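Cytoplasmic protein (Cryptococcus neoformans var. grubii serotype A, PDB 7LPO) probably hydrolyses the beta-glucosidic bond of steryl glucosides, as a fungal sterylglucosidase of glycoside hydrolase family 5. Local coordinates at residues Lys224-Asp228 and Trp355-Trp361; Tyr178-Trp183 and Phe194-Ile198; Ile472-Arg476 and Val503-Asp507; Cys279-Ile285 and Pro297-Met303. All coordinates share one frame; numbering follows the deposited sequence.

Contact 1: residues Lys224-Asp228 and Trp355-Trp361; sequences KCIID and WTRGKEW
Trp355 lays the five-membered ring of its indole against the end of Ile227: CD1 of the isoleucine stands 3.5 Å from the ring centroid, a CH-pi contact over one face. Asp228 reaches back past the CB of the same tryptophan, its carboxylate nearly perpendicular to the indole, and OD1 accepts the N-H of Thr356 at 3.0 Å on its syn side, though 32° out of the carboxylate plane. The carbonyl O of Thr356 in turn takes the N-H of Asp228 (2.8 Å, 170°). Arg357 pairs with Ile227 in a single beta bridge, where short strand 226-227 meets an irregular loop; its guanidinium turns an edge to one face of the Trp361 indole, NH1 over the ring's rim, and NH2 forms a salt bridge with Asp345. Gly358 N donates to Ile226 O (2.8 Å) and opens a type I turn that ends at Trp361. Within the turn, Glu360 N donates to a water that itself donates to Lys224 O. A chi1 of -165° swings the Trp361 indole away from its own N-H and lays its other face on Cys225: CB sits 3.5 Å from the six-membered ring centroid and SG 3.8 Å from the five-membered one, a sulfur-aromatic contact.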
loop_
_atom_site.group_PDB
_atom_site.type_symbol
_atom_site.label_atom_id
_atom_site.label_comp_id
_atom_site.label_asym_id
_atom_site.label_seq_id
_atom_site.Cartn_x
_atom_site.Cartn_y
_atom_site.Cartn_z
ATOM N N LYS A 224 27.529 15.523 -8.529
ATOM C CA LYS A 224 27.758 16.921 -8.217
ATOM C C LYS A 224 26.754 17.487 -7.220
ATOM O O LYS A 224 26.936 18.622 -6.762
ATOM C CB LYS A 224 27.695 17.754 -9.497
ATOM C CG LYS A 224 28.759 17.435 -10.499
ATOM C CD LYS A 224 28.507 18.147 -11.814
ATOM C CE LYS A 224 29.304 17.484 -12.928
ATOM N NZ LYS A 224 29.527 18.396 -14.071
ATOM N N CYS A 225 25.696 16.745 -6.883
ATOM C CA CYS A 225 24.599 17.285 -6.079
ATOM C C CYS A 225 24.934 17.115 -4.601
ATOM O O CYS A 225 24.494 16.180 -3.922
ATOM C CB CYS A 225 23.285 16.616 -6.455
ATOM S SG CYS A 225 22.747 17.065 -8.133
ATOM N N ILE A 226 25.730 18.064 -4.103
ATOM C CA ILE A 226 26.223 18.074 -2.732
ATOM C C ILE A 226 25.391 19.046 -1.906
ATOM O O ILE A 226 25.120 20.174 -2.333
ATOM C CB ILE A 226 27.717 18.461 -2.688
ATOM C CG1 ILE A 226 28.572 17.390 -3.367
ATOM C CG2 ILE A 226 28.159 18.703 -1.248
ATOM C CD1 ILE A 226 28.349 15.994 -2.850
ATOM N N ILE A 227 25.009 18.625 -0.703
ATOM C CA ILE A 227 24.154 19.426 0.168
ATOM C C ILE A 227 24.503 19.075 1.610
ATOM O O ILE A 227 24.505 17.900 1.992
ATOM C CB ILE A 227 22.671 19.176 -0.168
ATOM C CG1 ILE A 227 21.745 19.867 0.818
ATOM C CG2 ILE A 227 22.382 17.671 -0.220
ATOM C CD1 ILE A 227 20.314 19.923 0.327
ATOM N N ASP A 228 24.846 20.084 2.410
ATOM C CA ASP A 228 25.373 19.862 3.763
ATOM C C ASP A 228 26.567 18.910 3.732
ATOM O O ASP A 228 26.746 18.057 4.606
ATOM C CB ASP A 228 24.291 19.336 4.705
ATOM C CG ASP A 228 23.451 20.447 5.302
ATOM O OD1 ASP A 228 23.762 21.626 5.046
ATOM O OD2 ASP A 228 22.465 20.142 6.012
ATOM N N TRP A 355 20.126 24.576 4.884
ATOM C CA TRP A 355 21.240 23.745 4.455
ATOM C C TRP A 355 22.147 24.574 3.556
ATOM O O TRP A 355 21.782 25.660 3.098
ATOM C CB TRP A 355 20.756 22.473 3.733
ATOM C CG TRP A 355 19.810 22.721 2.603
ATOM C CD1 TRP A 355 20.115 23.224 1.375
ATOM C CD2 TRP A 355 18.398 22.481 2.600
ATOM N NE1 TRP A 355 18.977 23.307 0.596
ATOM C CE2 TRP A 355 17.909 22.867 1.332
ATOM C CE3 TRP A 355 17.500 21.986 3.545
ATOM C CZ2 TRP A 355 16.561 22.764 0.987
ATOM C CZ3 TRP A 355 16.165 21.874 3.194
ATOM C CH2 TRP A 355 15.710 22.269 1.925
ATOM N N THR A 356 23.345 24.052 3.311
ATOM C CA THR A 356 24.302 24.661 2.395
ATOM C C THR A 356 24.414 23.785 1.153
ATOM O O THR A 356 24.747 22.600 1.253
ATOM C CB THR A 356 25.673 24.823 3.056
ATOM O OG1 THR A 356 25.539 25.581 4.262
ATOM C CG2 THR A 356 26.648 25.539 2.128
ATOM N N ARG A 357 24.160 24.369 -0.010
ATOM C CA ARG A 357 24.255 23.652 -1.269
ATOM C C ARG A 357 25.641 23.835 -1.872
ATOM O O ARG A 357 26.191 24.940 -1.870
ATOM C CB ARG A 357 23.188 24.141 -2.246
ATOM C CG ARG A 357 22.923 23.176 -3.399
ATOM C CD ARG A 357 21.951 23.784 -4.377
ATOM N NE ARG A 357 20.658 24.081 -3.766
ATOM C CZ ARG A 357 19.729 23.166 -3.501
ATOM N NH1 ARG A 357 19.949 21.886 -3.779
ATOM N NH2 ARG A 357 18.583 23.527 -2.950
ATOM N N GLY A 358 26.205 22.738 -2.377
ATOM C CA GLY A 358 27.547 22.776 -2.922
ATOM C C GLY A 358 27.628 23.582 -4.203
ATOM O O GLY A 358 26.642 23.790 -4.909
ATOM N N LYS A 359 28.846 24.029 -4.518
ATOM C CA LYS A 359 29.021 24.958 -5.627
ATOM C C LYS A 359 28.931 24.290 -6.992
ATOM O O LYS A 359 28.693 24.978 -7.985
ATOM C CB LYS A 359 30.363 25.688 -5.513
ATOM C CG LYS A 359 30.413 26.813 -4.463
ATOM C CD LYS A 359 29.313 27.883 -4.624
ATOM C CE LYS A 359 29.006 28.215 -6.090
ATOM N NZ LYS A 359 28.151 29.446 -6.226
ATOM N N GLU A 360 29.108 22.983 -7.092
ATOM C CA GLU A 360 28.935 22.332 -8.385
ATOM C C GLU A 360 27.487 21.929 -8.659
ATOM O O GLU A 360 27.192 21.420 -9.746
ATOM C CB GLU A 360 29.864 21.118 -8.492
ATOM C CG GLU A 360 31.353 21.485 -8.642
ATOM C CD GLU A 360 31.600 22.703 -9.547
ATOM O OE1 GLU A 360 31.761 23.831 -9.011
ATOM O OE2 GLU A 360 31.623 22.534 -10.788
ATOM N N TRP A 361 26.574 22.167 -7.722
ATOM C CA TRP A 361 25.150 21.906 -7.935
ATOM C C TRP A 361 24.560 23.111 -8.644
ATOM O O TRP A 361 24.078 24.049 -8.011
ATOM C CB TRP A 361 24.427 21.658 -6.617
ATOM C CG TRP A 361 23.065 21.049 -6.785
ATOM C CD1 TRP A 361 22.225 21.174 -7.865
ATOM C CD2 TRP A 361 22.385 20.208 -5.848
ATOM N NE1 TRP A 361 21.064 20.466 -7.650
ATOM C CE2 TRP A 361 21.138 19.860 -6.424
ATOM C CE3 TRP A 361 22.709 19.714 -4.578
ATOM C CZ2 TRP A 361 20.223 19.051 -5.778
ATOM C CZ3 TRP A 361 21.804 18.906 -3.938
ATOM C CH2 TRP A 361 20.569 18.576 -4.539
HETATM O O HOH W 1 28.734 20.536 -5.345
#

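Contact 2: residues Tyr178-Trp183 and Phe194-Ile198; sequences YLHCEW and FPAMI
Phe194 packs against both His180 and Trp183, and the three side chains form an aromatic cluster within the long loop region that runs from helix 159-163 to helix 206-221 of this family 5 glycoside hydrolase. No hydrogen bond crosses between residues 178-183 and 194-198; the contact is made by rings and aliphatic carbons. The phenylalanine side chain leaves the backbone with CG anti to N (chi1 -158°), which brings one face of the ring to His180 and an edge to Trp183. Its CB already touches the imidazole, 3.3 Å from His180 CD2. CG lies close to the same carbon, and Phe194 CD2 stands over the rim of the imidazole face, near CD2 and CG of His180. The ring planes are 17° from parallel but strongly displaced, with little ring-on-ring overlap. On the other flank CD1 comes within 3.5 Å of Trp183 CG, and CE1 continues toward CB and CE3 of that residue: the phenyl edge points at the face of the indole's five-membered ring in an offset edge-to-face pair, planes at 67°. CE2 and CZ, farther out, run beneath His180 CB and CA, and that CA sits over the ring centre at 3.8 Å from the centroid. Ile198 CG2 lies over the rim of the opposite phenyl face. The imidazole is held at both nitrogens, ND1 by Ser55 and NE2 by the carbonyl of Pro191, which fixes the plane against which the phenylalanine lies. Beyond the phenyl edge, Pro195 rests on the same indole face, its CD 3.5 Å from Trp183 CE2.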
loop_
_atom_site.group_PDB
_atom_site.type_symbol
_atom_site.label_atom_id
_atom_site.label_comp_id
_atom_site.label_asym_id
_atom_site.label_seq_id
_atom_site.Cartn_x
_atom_site.Cartn_y
_atom_site.Cartn_z
ATOM N N TYR A 178 1.562 16.217 -12.236
ATOM C CA TYR A 178 0.152 16.573 -12.324
ATOM C C TYR A 178 -0.419 16.537 -10.914
ATOM O O TYR A 178 -0.476 15.473 -10.288
ATOM C CB TYR A 178 -0.619 15.632 -13.243
ATOM C CG TYR A 178 -0.260 15.757 -14.695
ATOM C CD1 TYR A 178 -0.093 17.007 -15.286
ATOM C CD2 TYR A 178 -0.081 14.622 -15.485
ATOM C CE1 TYR A 178 0.252 17.128 -16.615
ATOM C CE2 TYR A 178 0.248 14.732 -16.824
ATOM C CZ TYR A 178 0.412 15.985 -17.380
ATOM O OH TYR A 178 0.737 16.108 -18.706
ATOM N N LEU A 179 -0.831 17.696 -10.419
ATOM C CA LEU A 179 -1.457 17.827 -9.114
ATOM C C LEU A 179 -2.964 17.911 -9.297
ATOM O O LEU A 179 -3.449 18.675 -10.137
ATOM C CB LEU A 179 -0.957 19.078 -8.394
ATOM C CG LEU A 179 0.401 19.006 -7.705
ATOM C CD1 LEU A 179 1.440 18.340 -8.566
ATOM C CD2 LEU A 179 0.829 20.431 -7.330
ATOM N N HIS A 180 -3.697 17.147 -8.492
ATOM C CA HIS A 180 -5.150 17.170 -8.578
ATOM C C HIS A 180 -5.699 18.589 -8.448
ATOM O O HIS A 180 -6.592 18.997 -9.201
ATOM C CB HIS A 180 -5.728 16.271 -7.492
ATOM C CG HIS A 180 -7.193 16.028 -7.637
ATOM N ND1 HIS A 180 -7.938 15.381 -6.674
ATOM C CD2 HIS A 180 -8.050 16.333 -8.639
ATOM C CE1 HIS A 180 -9.194 15.303 -7.077
ATOM N NE2 HIS A 180 -9.288 15.869 -8.268
ATOM N N CYS A 181 -5.173 19.362 -7.506
ATOM C CA CYS A 181 -5.722 20.689 -7.253
ATOM C C CYS A 181 -5.309 21.725 -8.295
ATOM O O CYS A 181 -5.860 22.830 -8.281
ATOM C CB CYS A 181 -5.314 21.165 -5.856
ATOM S SG CYS A 181 -3.584 21.645 -5.707
ATOM N N GLU A 182 -4.378 21.402 -9.201
ATOM C CA GLU A 182 -3.999 22.308 -10.281
ATOM C C GLU A 182 -4.273 21.686 -11.645
ATOM O O GLU A 182 -3.587 21.987 -12.623
ATOM C CB GLU A 182 -2.530 22.718 -10.160
ATOM C CG GLU A 182 -2.198 23.412 -8.835
ATOM C CD GLU A 182 -0.810 24.058 -8.805
ATOM O OE1 GLU A 182 0.020 23.763 -9.690
ATOM O OE2 GLU A 182 -0.548 24.867 -7.885
ATOM N N TRP A 183 -5.260 20.799 -11.718
ATOM C CA TRP A 183 -5.632 20.185 -12.986
ATOM C C TRP A 183 -6.899 20.831 -13.518
ATOM O O TRP A 183 -7.859 20.987 -12.753
ATOM C CB TRP A 183 -5.868 18.681 -12.820
ATOM C CG TRP A 183 -6.353 18.069 -14.091
ATOM C CD1 TRP A 183 -7.633 18.074 -14.573
ATOM C CD2 TRP A 183 -5.557 17.391 -15.067
ATOM N NE1 TRP A 183 -7.679 17.443 -15.794
ATOM C CE2 TRP A 183 -6.419 17.005 -16.112
ATOM C CE3 TRP A 183 -4.198 17.074 -15.159
ATOM C CZ2 TRP A 183 -5.967 16.319 -17.230
ATOM C CZ3 TRP A 183 -3.753 16.388 -16.267
ATOM C CH2 TRP A 183 -4.634 16.013 -17.287
ATOM N N PHE A 194 -10.346 15.430 -13.040
ATOM C CA PHE A 194 -9.063 14.733 -12.945
ATOM C C PHE A 194 -9.198 13.313 -13.496
ATOM O O PHE A 194 -10.012 12.535 -12.976
ATOM C CB PHE A 194 -8.622 14.715 -11.481
ATOM C CG PHE A 194 -7.146 14.526 -11.276
ATOM C CD1 PHE A 194 -6.226 15.164 -12.079
ATOM C CD2 PHE A 194 -6.684 13.716 -10.255
ATOM C CE1 PHE A 194 -4.872 14.982 -11.882
ATOM C CE2 PHE A 194 -5.332 13.541 -10.044
ATOM C CZ PHE A 194 -4.425 14.166 -10.861
ATOM N N PRO A 195 -8.461 12.943 -14.545
ATOM C CA PRO A 195 -8.666 11.616 -15.144
ATOM C C PRO A 195 -8.386 10.494 -14.155
ATOM O O PRO A 195 -7.480 10.573 -13.322
ATOM C CB PRO A 195 -7.681 11.592 -16.324
ATOM C CG PRO A 195 -7.418 13.020 -16.641
ATOM C CD PRO A 195 -7.523 13.768 -15.328
ATOM N N ALA A 196 -9.172 9.431 -14.271
ATOM C CA ALA A 196 -9.059 8.287 -13.377
ATOM C C ALA A 196 -7.643 7.733 -13.341
ATOM O O ALA A 196 -7.072 7.372 -14.376
ATOM C CB ALA A 196 -10.030 7.192 -13.822
ATOM N N MET A 197 -7.089 7.652 -12.133
ATOM C CA MET A 197 -5.833 6.960 -11.863
ATOM C C MET A 197 -4.652 7.590 -12.584
ATOM O O MET A 197 -3.593 6.961 -12.713
ATOM C CB MET A 197 -5.934 5.483 -12.247
ATOM C CG MET A 197 -6.893 4.652 -11.389
ATOM S SD MET A 197 -6.868 5.035 -9.620
ATOM C CE MET A 197 -5.743 3.842 -9.004
ATOM N N ILE A 198 -4.795 8.821 -13.077
ATOM C CA ILE A 198 -3.660 9.438 -13.744
ATOM C C ILE A 198 -2.578 9.810 -12.740
ATOM O O ILE A 198 -1.421 10.003 -13.126
ATOM C CB ILE A 198 -4.105 10.661 -14.565
ATOM C CG1 ILE A 198 -3.028 11.012 -15.598
ATOM C CG2 ILE A 198 -4.386 11.835 -13.676
ATOM C CD1 ILE A 198 -3.483 12.040 -16.630
#

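Contact 3: residues Ile472-Arg476 and Val503-Asp507; sequences IGVIR and VLKQD
Arg476 sets out with CG beside its backbone N (chi1 -67°) and then runs extended to NE, carrying the guanidinium to the neighbouring helix. Asp507 comes from the opposite direction, its CG also beside its backbone N (chi1 -73°), and the two groups meet end-on. NH1 of Arg476 donates to OD1 of Asp507 at 2.9 Å and NH2 of Arg476 to OD2 of Asp507 at 2.8 Å. Each oxygen uses its syn lone pair, and guanidinium and carboxylate are nearly coplanar, 11° apart, so this bidentate, end-on salt bridge fixes the rotation of both groups. Gln434 NE2 gives Asp507 OD1 a second bond, helping to position the carboxylate. Beside the ion pair, CG1 of Val503 packs 3.3 Å from Arg476 NH1 and also meets Ile472 CG2 at 3.9 Å. Ile472 CD1 reaches on to Leu504 CD2, 4.1 Å away. The apolar patch thus flanks the charged one. Arg476 is the residue at which the chain leaves helical geometry after short helix 471-475, which closely follows strand 467-469, so the salt bridge ties that helix end to the side of the long helix 490-512, where Glu500 also accepts from the backbone N of Ile472.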
loop_
_atom_site.group_PDB
_atom_site.type_symbol
_atom_site.label_atom_id
_atom_site.label_comp_id
_atom_site.label_asym_id
_atom_site.label_seq_id
_atom_site.Cartn_x
_atom_site.Cartn_y
_atom_site.Cartn_z
ATOM N N ILE A 472 0.326 -10.225 -14.096
ATOM C CA ILE A 472 1.624 -10.674 -13.593
ATOM C C ILE A 472 2.286 -11.617 -14.593
ATOM O O ILE A 472 3.487 -11.512 -14.865
ATOM C CB ILE A 472 1.462 -11.329 -12.210
ATOM C CG1 ILE A 472 1.230 -10.240 -11.160
ATOM C CG2 ILE A 472 2.673 -12.177 -11.884
ATOM C CD1 ILE A 472 1.231 -10.733 -9.730
ATOM N N GLY A 473 1.524 -12.552 -15.156
ATOM C CA GLY A 473 2.097 -13.453 -16.140
ATOM C C GLY A 473 2.593 -12.738 -17.380
ATOM O O GLY A 473 3.589 -13.148 -17.979
ATOM N N VAL A 474 1.901 -11.678 -17.794
ATOM C CA VAL A 474 2.372 -10.878 -18.917
ATOM C C VAL A 474 3.674 -10.179 -18.549
ATOM O O VAL A 474 4.666 -10.248 -19.283
ATOM C CB VAL A 474 1.291 -9.866 -19.340
ATOM C CG1 VAL A 474 1.923 -8.704 -20.102
ATOM C CG2 VAL A 474 0.215 -10.553 -20.164
ATOM N N ILE A 475 3.682 -9.490 -17.406
ATOM C CA ILE A 475 4.875 -8.775 -16.957
ATOM C C ILE A 475 6.080 -9.701 -16.940
ATOM O O ILE A 475 7.206 -9.286 -17.238
ATOM C CB ILE A 475 4.633 -8.168 -15.565
ATOM C CG1 ILE A 475 3.759 -6.924 -15.668
ATOM C CG2 ILE A 475 5.951 -7.862 -14.893
ATOM C CD1 ILE A 475 3.042 -6.600 -14.377
ATOM N N ARG A 476 5.867 -10.963 -16.573
ATOM C CA ARG A 476 6.941 -11.926 -16.397
ATOM C C ARG A 476 7.120 -12.836 -17.603
ATOM O O ARG A 476 7.700 -13.918 -17.468
ATOM C CB ARG A 476 6.688 -12.749 -15.136
ATOM C CG ARG A 476 6.786 -11.892 -13.881
ATOM C CD ARG A 476 6.781 -12.702 -12.605
ATOM N NE ARG A 476 6.719 -11.805 -11.454
ATOM C CZ ARG A 476 6.873 -12.181 -10.187
ATOM N NH1 ARG A 476 7.105 -13.454 -9.893
ATOM N NH2 ARG A 476 6.790 -11.279 -9.216
ATOM N N VAL A 503 1.663 -16.686 -7.347
ATOM C CA VAL A 503 2.994 -16.332 -7.834
ATOM C C VAL A 503 3.725 -15.476 -6.807
ATOM O O VAL A 503 4.925 -15.654 -6.565
ATOM C CB VAL A 503 2.885 -15.615 -9.195
ATOM C CG1 VAL A 503 4.204 -14.946 -9.568
ATOM C CG2 VAL A 503 2.445 -16.596 -10.282
ATOM N N LEU A 504 3.017 -14.535 -6.185
ATOM C CA LEU A 504 3.656 -13.687 -5.188
ATOM C C LEU A 504 4.041 -14.488 -3.956
ATOM O O LEU A 504 5.102 -14.257 -3.366
ATOM C CB LEU A 504 2.732 -12.538 -4.796
ATOM C CG LEU A 504 2.413 -11.482 -5.846
ATOM C CD1 LEU A 504 1.540 -10.413 -5.184
ATOM C CD2 LEU A 504 3.658 -10.877 -6.423
ATOM N N LYS A 505 3.174 -15.411 -3.530
ATOM C CA LYS A 505 3.534 -16.305 -2.437
ATOM C C LYS A 505 4.818 -17.057 -2.766
ATOM O O LYS A 505 5.696 -17.215 -1.909
ATOM C CB LYS A 505 2.386 -17.279 -2.161
ATOM C CG LYS A 505 2.252 -17.711 -0.708
ATOM C CD LYS A 505 1.017 -18.607 -0.514
ATOM C CE LYS A 505 1.035 -19.323 0.831
ATOM N NZ LYS A 505 0.351 -20.660 0.778
ATOM N N GLN A 506 4.959 -17.493 -4.019
ATOM C CA GLN A 506 6.117 -18.287 -4.409
ATOM C C GLN A 506 7.394 -17.455 -4.436
ATOM O O GLN A 506 8.470 -17.977 -4.128
ATOM C CB GLN A 506 5.857 -18.931 -5.770
ATOM C CG GLN A 506 6.917 -19.925 -6.220
ATOM C CD GLN A 506 6.945 -21.186 -5.378
ATOM O OE1 GLN A 506 5.927 -21.607 -4.829
ATOM N NE2 GLN A 506 8.125 -21.793 -5.263
ATOM N N ASP A 507 7.303 -16.169 -4.790
ATOM C CA ASP A 507 8.474 -15.296 -4.713
ATOM C C ASP A 507 9.123 -15.365 -3.337
ATOM O O ASP A 507 10.350 -15.275 -3.208
ATOM C CB ASP A 507 8.088 -13.839 -4.996
ATOM C CG ASP A 507 7.774 -13.574 -6.454
ATOM O OD1 ASP A 507 7.980 -14.471 -7.299
ATOM O OD2 ASP A 507 7.317 -12.451 -6.742
#

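Contact 4: residues Cys279-Ile285 and Pro297-Met303; sequences CKDLAVI and PTPIEGM
Leu282 and Pro299 make the tight side of this contact: CD2 of the leucine presses on CB of the proline at 3.5 Å, closer than carbon atoms usually pack. The same leucine methyl just reaches Met303 CE, and Val373, Phe387 and Leu381 also touch this side chain. The carbonyl O of Leu282 accepts the N-H of Ile300 at 3.0 Å, a bent bond (141°), while CG2 of Ile300 rests against that oxygen. Ile285 adds to the packed part, sending CD1 to within 3.5 Å of Pro297 O, and its backbone N lies near Thr298 CG2. Ile300 belongs to the first turn of helix 299-306, whose start is a capping box: Thr298 OG1 accepts from Glu301 N, and Glu301 OE1 accepts from Thr298 N, each at 3.1 Å. Across the contact, residues 281-284 form a type I turn, its start held by an Asx turn in which Asp281 OD1 receives the N-H of Ala283. Toward solvent the fit slackens. Ala283 and Val284 are exposed and direct their CB atoms away from the helix, and a water donates to Ala283 O (2.6 Å) and also bonds Thr298 OG1 (2.7 Å).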
loop_
_atom_site.group_PDB
_atom_site.type_symbol
_atom_site.label_atom_id
_atom_site.label_comp_id
_atom_site.label_asym_id
_atom_site.label_seq_id
_atom_site.Cartn_x
_atom_site.Cartn_y
_atom_site.Cartn_z
ATOM N N CYS A 279 16.739 3.081 -16.914
ATOM C CA CYS A 279 16.212 3.489 -18.207
ATOM C C CYS A 279 17.191 3.077 -19.294
ATOM O O CYS A 279 18.380 3.397 -19.221
ATOM C CB CYS A 279 15.978 4.996 -18.259
ATOM S SG CYS A 279 15.228 5.516 -19.837
ATOM N N LYS A 280 16.694 2.350 -20.293
ATOM C CA LYS A 280 17.559 1.869 -21.365
ATOM C C LYS A 280 17.801 2.937 -22.422
ATOM O O LYS A 280 18.866 2.956 -23.044
ATOM C CB LYS A 280 16.944 0.624 -22.013
ATOM C CG LYS A 280 16.698 -0.522 -21.042
ATOM C CD LYS A 280 18.005 -1.115 -20.543
ATOM C CE LYS A 280 17.768 -2.172 -19.463
ATOM N NZ LYS A 280 18.041 -1.646 -18.083
ATOM N N ASP A 281 16.841 3.833 -22.626
ATOM C CA ASP A 281 16.905 4.790 -23.726
ATOM C C ASP A 281 16.029 5.978 -23.347
ATOM O O ASP A 281 14.799 5.868 -23.330
ATOM C CB ASP A 281 16.441 4.135 -25.022
ATOM C CG ASP A 281 16.679 5.002 -26.239
ATOM O OD1 ASP A 281 17.055 6.179 -26.075
ATOM O OD2 ASP A 281 16.486 4.497 -27.369
ATOM N N LEU A 282 16.662 7.104 -23.042
ATOM C CA LEU A 282 15.930 8.276 -22.591
ATOM C C LEU A 282 15.088 8.914 -23.688
ATOM O O LEU A 282 14.336 9.855 -23.402
ATOM C CB LEU A 282 16.918 9.296 -22.033
ATOM C CG LEU A 282 17.581 8.882 -20.716
ATOM C CD1 LEU A 282 18.831 9.694 -20.470
ATOM C CD2 LEU A 282 16.606 9.034 -19.567
ATOM N N ALA A 283 15.185 8.436 -24.922
ATOM C CA ALA A 283 14.427 9.024 -26.017
ATOM C C ALA A 283 13.060 8.380 -26.205
ATOM O O ALA A 283 12.288 8.833 -27.054
ATOM C CB ALA A 283 15.224 8.920 -27.320
ATOM N N VAL A 284 12.728 7.350 -25.440
ATOM C CA VAL A 284 11.477 6.637 -25.643
ATOM C C VAL A 284 10.882 6.215 -24.309
ATOM O O VAL A 284 11.590 6.050 -23.313
ATOM C CB VAL A 284 11.683 5.398 -26.544
ATOM C CG1 VAL A 284 12.185 5.806 -27.918
ATOM C CG2 VAL A 284 12.666 4.436 -25.893
ATOM N N ILE A 285 9.564 6.051 -24.302
ATOM C CA ILE A 285 8.862 5.336 -23.243
ATOM C C ILE A 285 8.759 3.874 -23.669
ATOM O O ILE A 285 8.195 3.595 -24.737
ATOM C CB ILE A 285 7.470 5.924 -22.997
ATOM C CG1 ILE A 285 7.573 7.264 -22.261
ATOM C CG2 ILE A 285 6.616 4.937 -22.196
ATOM C CD1 ILE A 285 6.333 8.106 -22.361
ATOM N N PRO A 297 5.189 12.565 -21.756
ATOM C CA PRO A 297 6.497 12.898 -22.338
ATOM C C PRO A 297 7.502 11.783 -22.084
ATOM O O PRO A 297 7.490 11.134 -21.035
ATOM C CB PRO A 297 6.902 14.198 -21.630
ATOM C CG PRO A 297 5.978 14.361 -20.480
ATOM C CD PRO A 297 4.751 13.513 -20.715
ATOM N N THR A 298 8.346 11.528 -23.083
ATOM C CA THR A 298 9.511 10.683 -22.885
ATOM C C THR A 298 10.436 11.353 -21.872
ATOM O O THR A 298 10.294 12.547 -21.598
ATOM C CB THR A 298 10.236 10.483 -24.210
ATOM O OG1 THR A 298 10.725 11.749 -24.677
ATOM C CG2 THR A 298 9.284 9.903 -25.258
ATOM N N PRO A 299 11.395 10.619 -21.305
ATOM C CA PRO A 299 12.343 11.274 -20.379
ATOM C C PRO A 299 13.002 12.516 -20.967
ATOM O O PRO A 299 13.077 13.548 -20.286
ATOM C CB PRO A 299 13.358 10.161 -20.072
ATOM C CG PRO A 299 12.565 8.893 -20.224
ATOM C CD PRO A 299 11.595 9.158 -21.366
ATOM N N ILE A 300 13.445 12.469 -22.224
ATOM C CA ILE A 300 14.128 13.627 -22.791
ATOM C C ILE A 300 13.132 14.743 -23.102
ATOM O O ILE A 300 13.431 15.929 -22.912
ATOM C CB ILE A 300 14.945 13.227 -24.033
ATOM C CG1 ILE A 300 15.718 14.436 -24.567
ATOM C CG2 ILE A 300 14.039 12.672 -25.118
ATOM C CD1 ILE A 300 16.719 15.002 -23.607
ATOM N N GLU A 301 11.930 14.393 -23.570
ATOM C CA GLU A 301 10.912 15.421 -23.763
ATOM C C GLU A 301 10.593 16.129 -22.452
ATOM O O GLU A 301 10.354 17.339 -22.437
ATOM C CB GLU A 301 9.641 14.823 -24.363
ATOM C CG GLU A 301 9.767 14.448 -25.832
ATOM C CD GLU A 301 8.477 13.854 -26.404
ATOM O OE1 GLU A 301 7.701 13.223 -25.644
ATOM O OE2 GLU A 301 8.238 14.021 -27.624
ATOM N N GLY A 302 10.576 15.392 -21.339
ATOM C CA GLY A 302 10.272 16.010 -20.059
ATOM C C GLY A 302 11.366 16.949 -19.589
ATOM O O GLY A 302 11.084 17.988 -18.986
ATOM N N MET A 303 12.627 16.591 -19.854
ATOM C CA MET A 303 13.745 17.473 -19.542
ATOM C C MET A 303 13.679 18.759 -20.362
ATOM O O MET A 303 13.912 19.851 -19.833
ATOM C CB MET A 303 15.065 16.745 -19.795
ATOM C CG MET A 303 15.353 15.603 -18.817
ATOM S SD MET A 303 16.771 14.591 -19.311
ATOM C CE MET A 303 16.678 13.270 -18.100
HETATM O O HOH W 2 11.519 11.355 -27.277
#

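Overall arrangement
From the N terminus, contact 2 comes first and closes a short loop of ten residues within the region between helices 159-163 and 206-221. Contact 1 opens next, at strand 226-227, and closes only at 355-361, in the loop between helices 350-353 and 367-370, spanning 126 residues. Contact 4 falls wholly within that span, fastening the loop after strand 263-267 to the start of helix 299-306. Contact 3 follows in series, joining helix 471-475 to helix 490-512. No two of the contacts cross along the chain or touch in space. Contacts 2 and 4 approach most closely, about 5 Å between nearest atoms, whereas contacts 1 and 3 lie farthest apart, their centres 42 Å from each other.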